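Local coordinates for ABC sugar transporter, periplasmic sugar binding protein (Legionella pneumophila subsp. pneumophila, PDB 3ROT) that probably binds a sugar in the periplasm and delivers it to an ABC transporter for uptake, at residues 113-118 with 241-246. Numbering follows the deposited sequence.
Sequences LLAGKK and YVMDQQ
Met243, present as selenomethionine, fills the gap between strand 241-243 and helix segment 113-118. The two axes run nearly antiparallel (173°) and come no closer than 9.7 Å, a space that a long flexible chain can bridge. Folded at chi2 (-58°) and chi3 (-75°), the chain lays its terminal methyl CE against the helix.

The apolar contacts centre on that methyl. Met243 CE lies 4.2 Å from Ala115 CB, and the small alanine leaves room for it close to the helix backbone. Lys118 offers its methylenes: its CG comes within 3.4 Å of Met243 CE, tighter than usual for two carbons, while Met243 SE is 3.9 Å from the same CG. Tyr241 turns its ring edge to the selenium, which lies in the ring plane.

Polar atoms meet more loosely. Met243 CE is 3.7 Å from the carbonyl oxygen Ala115 O. Lys118 carries its ammonium toward the tyrosine, but NZ stays 3.7 Å from Tyr241 OH, too far for a hydrogen bond; Lys122 makes a cation-pi contact with that ring.

Beyond the strand, the short carboxylate of Asp244 reaches the backbone two residues on: OD1 accepts from Gln246 N at 3.0 Å, an Asx turn just before helix 247-264. Strand 241-243 is an edge strand of its parallel sheet, bonded through its backbone to Ser223 and Asp225; helix 112-126 runs antiparallel alongside, where Phe224 touches Ala115 and Met243, and Leu119 meets Tyr241 and Met243.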
loop_
_atom_site.group_PDB
_atom_site.type_symbol
_atom_site.label_atom_id
_atom_site.label_comp_id
_atom_site.label_asym_id
_atom_site.label_seq_id
_atom_site.Cartn_x
_atom_site.Cartn_y
_atom_site.Cartn_z
ATOM N N LEU A 113 -17.716 12.924 -12.552
ATOM C CA LEU A 113 -17.586 14.221 -13.203
ATOM C C LEU A 113 -17.929 15.323 -12.223
ATOM O O LEU A 113 -17.142 16.241 -12.012
ATOM C CB LEU A 113 -18.521 14.315 -14.409
ATOM C CG LEU A 113 -18.495 15.637 -15.185
ATOM C CD1 LEU A 113 -17.093 15.898 -15.745
ATOM C CD2 LEU A 113 -19.531 15.564 -16.315
ATOM N N LEU A 114 -19.105 15.226 -11.617
ATOM C CA LEU A 114 -19.540 16.234 -10.668
ATOM C C LEU A 114 -18.598 16.336 -9.471
ATOM O O LEU A 114 -18.307 17.440 -9.002
ATOM C CB LEU A 114 -20.977 15.949 -10.211
ATOM C CG LEU A 114 -21.573 16.909 -9.177
ATOM C CD1 LEU A 114 -21.469 18.349 -9.679
ATOM C CD2 LEU A 114 -23.025 16.531 -8.900
ATOM N N ALA A 115 -18.112 15.195 -8.981
ATOM C CA ALA A 115 -17.184 15.196 -7.847
ATOM C C ALA A 115 -15.919 15.974 -8.209
ATOM O O ALA A 115 -15.390 16.729 -7.397
ATOM C CB ALA A 115 -16.819 13.764 -7.455
ATOM N N GLY A 116 -15.432 15.778 -9.433
ATOM C CA GLY A 116 -14.247 16.490 -9.881
ATOM C C GLY A 116 -14.498 17.988 -9.904
ATOM O O GLY A 116 -13.695 18.777 -9.400
ATOM N N LYS A 117 -15.623 18.391 -10.484
ATOM C CA LYS A 117 -15.966 19.813 -10.548
ATOM C C LYS A 117 -16.014 20.390 -9.149
ATOM O O LYS A 117 -15.479 21.463 -8.895
ATOM C CB LYS A 117 -17.331 20.023 -11.197
ATOM C CG LYS A 117 -17.409 19.609 -12.645
ATOM C CD LYS A 117 -18.780 19.970 -13.212
ATOM C CE LYS A 117 -18.907 19.549 -14.674
ATOM N NZ LYS A 117 -17.828 20.139 -15.518
ATOM N N LYS A 118 -16.663 19.664 -8.245
ATOM C CA LYS A 118 -16.783 20.092 -6.862
ATOM C C LYS A 118 -15.424 20.223 -6.173
ATOM O O LYS A 118 -15.203 21.149 -5.387
ATOM C CB LYS A 118 -17.665 19.108 -6.098
ATOM C CG LYS A 118 -17.585 19.241 -4.591
ATOM C CD LYS A 118 -18.231 20.518 -4.084
ATOM C CE LYS A 118 -18.072 20.618 -2.573
ATOM N NZ LYS A 118 -18.513 19.363 -1.881
ATOM N N TYR A 241 -8.513 19.590 1.473
ATOM C CA TYR A 241 -9.862 19.069 1.353
ATOM C C TYR A 241 -9.859 17.758 0.586
ATOM O O TYR A 241 -9.150 17.606 -0.409
ATOM C CB TYR A 241 -10.727 20.083 0.608
ATOM C CG TYR A 241 -12.206 19.862 0.746
ATOM C CD1 TYR A 241 -12.894 20.328 1.864
ATOM C CD2 TYR A 241 -12.924 19.191 -0.240
ATOM C CE1 TYR A 241 -14.262 20.133 1.998
ATOM C CE2 TYR A 241 -14.298 18.992 -0.115
ATOM C CZ TYR A 241 -14.956 19.470 1.006
ATOM O OH TYR A 241 -16.317 19.315 1.119
ATOM N N VAL A 242 -10.674 16.816 1.041
ATOM C CA VAL A 242 -10.748 15.511 0.397
ATOM C C VAL A 242 -12.188 15.083 0.170
ATOM O O VAL A 242 -13.014 15.153 1.080
ATOM C CB VAL A 242 -10.052 14.441 1.258
ATOM C CG1 VAL A 242 -10.166 13.088 0.599
ATOM C CG2 VAL A 242 -8.579 14.819 1.464
HETATM N N MSE A 243 -12.475 14.649 -1.052
HETATM C CA MSE A 243 -13.803 14.191 -1.415
HETATM C C MSE A 243 -14.058 12.816 -0.812
HETATM O O MSE A 243 -13.219 11.924 -0.904
HETATM C CB MSE A 243 -13.936 14.099 -2.936
HETATM C CG MSE A 243 -13.738 15.423 -3.668
HETATM SE SE MSE A 243 -14.988 16.724 -3.053
HETATM C CE MSE A 243 -16.566 16.056 -3.935
ATOM N N ASP A 244 -15.218 12.642 -0.196
ATOM C CA ASP A 244 -15.550 11.351 0.386
ATOM C C ASP A 244 -16.710 10.708 -0.373
ATOM O O ASP A 244 -17.788 11.287 -0.459
ATOM C CB ASP A 244 -15.918 11.518 1.864
ATOM C CG ASP A 244 -16.262 10.197 2.525
ATOM O OD1 ASP A 244 -15.702 9.161 2.119
ATOM O OD2 ASP A 244 -17.080 10.191 3.461
ATOM N N GLN A 245 -16.474 9.517 -0.924
ATOM C CA GLN A 245 -17.506 8.777 -1.662
ATOM C C GLN A 245 -18.253 7.800 -0.734
ATOM O O GLN A 245 -19.194 7.143 -1.160
ATOM C CB GLN A 245 -16.888 7.950 -2.799
ATOM C CG GLN A 245 -15.824 8.642 -3.623
ATOM C CD GLN A 245 -15.242 7.727 -4.691
ATOM O OE1 GLN A 245 -15.945 7.308 -5.605
ATOM N NE2 GLN A 245 -13.954 7.406 -4.570
ATOM N N GLN A 246 -17.816 7.705 0.520
ATOM C CA GLN A 246 -18.417 6.795 1.504
ATOM C C GLN A 246 -18.418 5.340 1.023
ATOM O O GLN A 246 -19.478 4.748 0.832
ATOM C CB GLN A 246 -19.858 7.212 1.845
ATOM C CG GLN A 246 -19.966 8.593 2.474
ATOM C CD GLN A 246 -21.285 8.827 3.178
ATOM O OE1 GLN A 246 -22.320 9.049 2.542
ATOM N NE2 GLN A 246 -21.255 8.770 4.503
#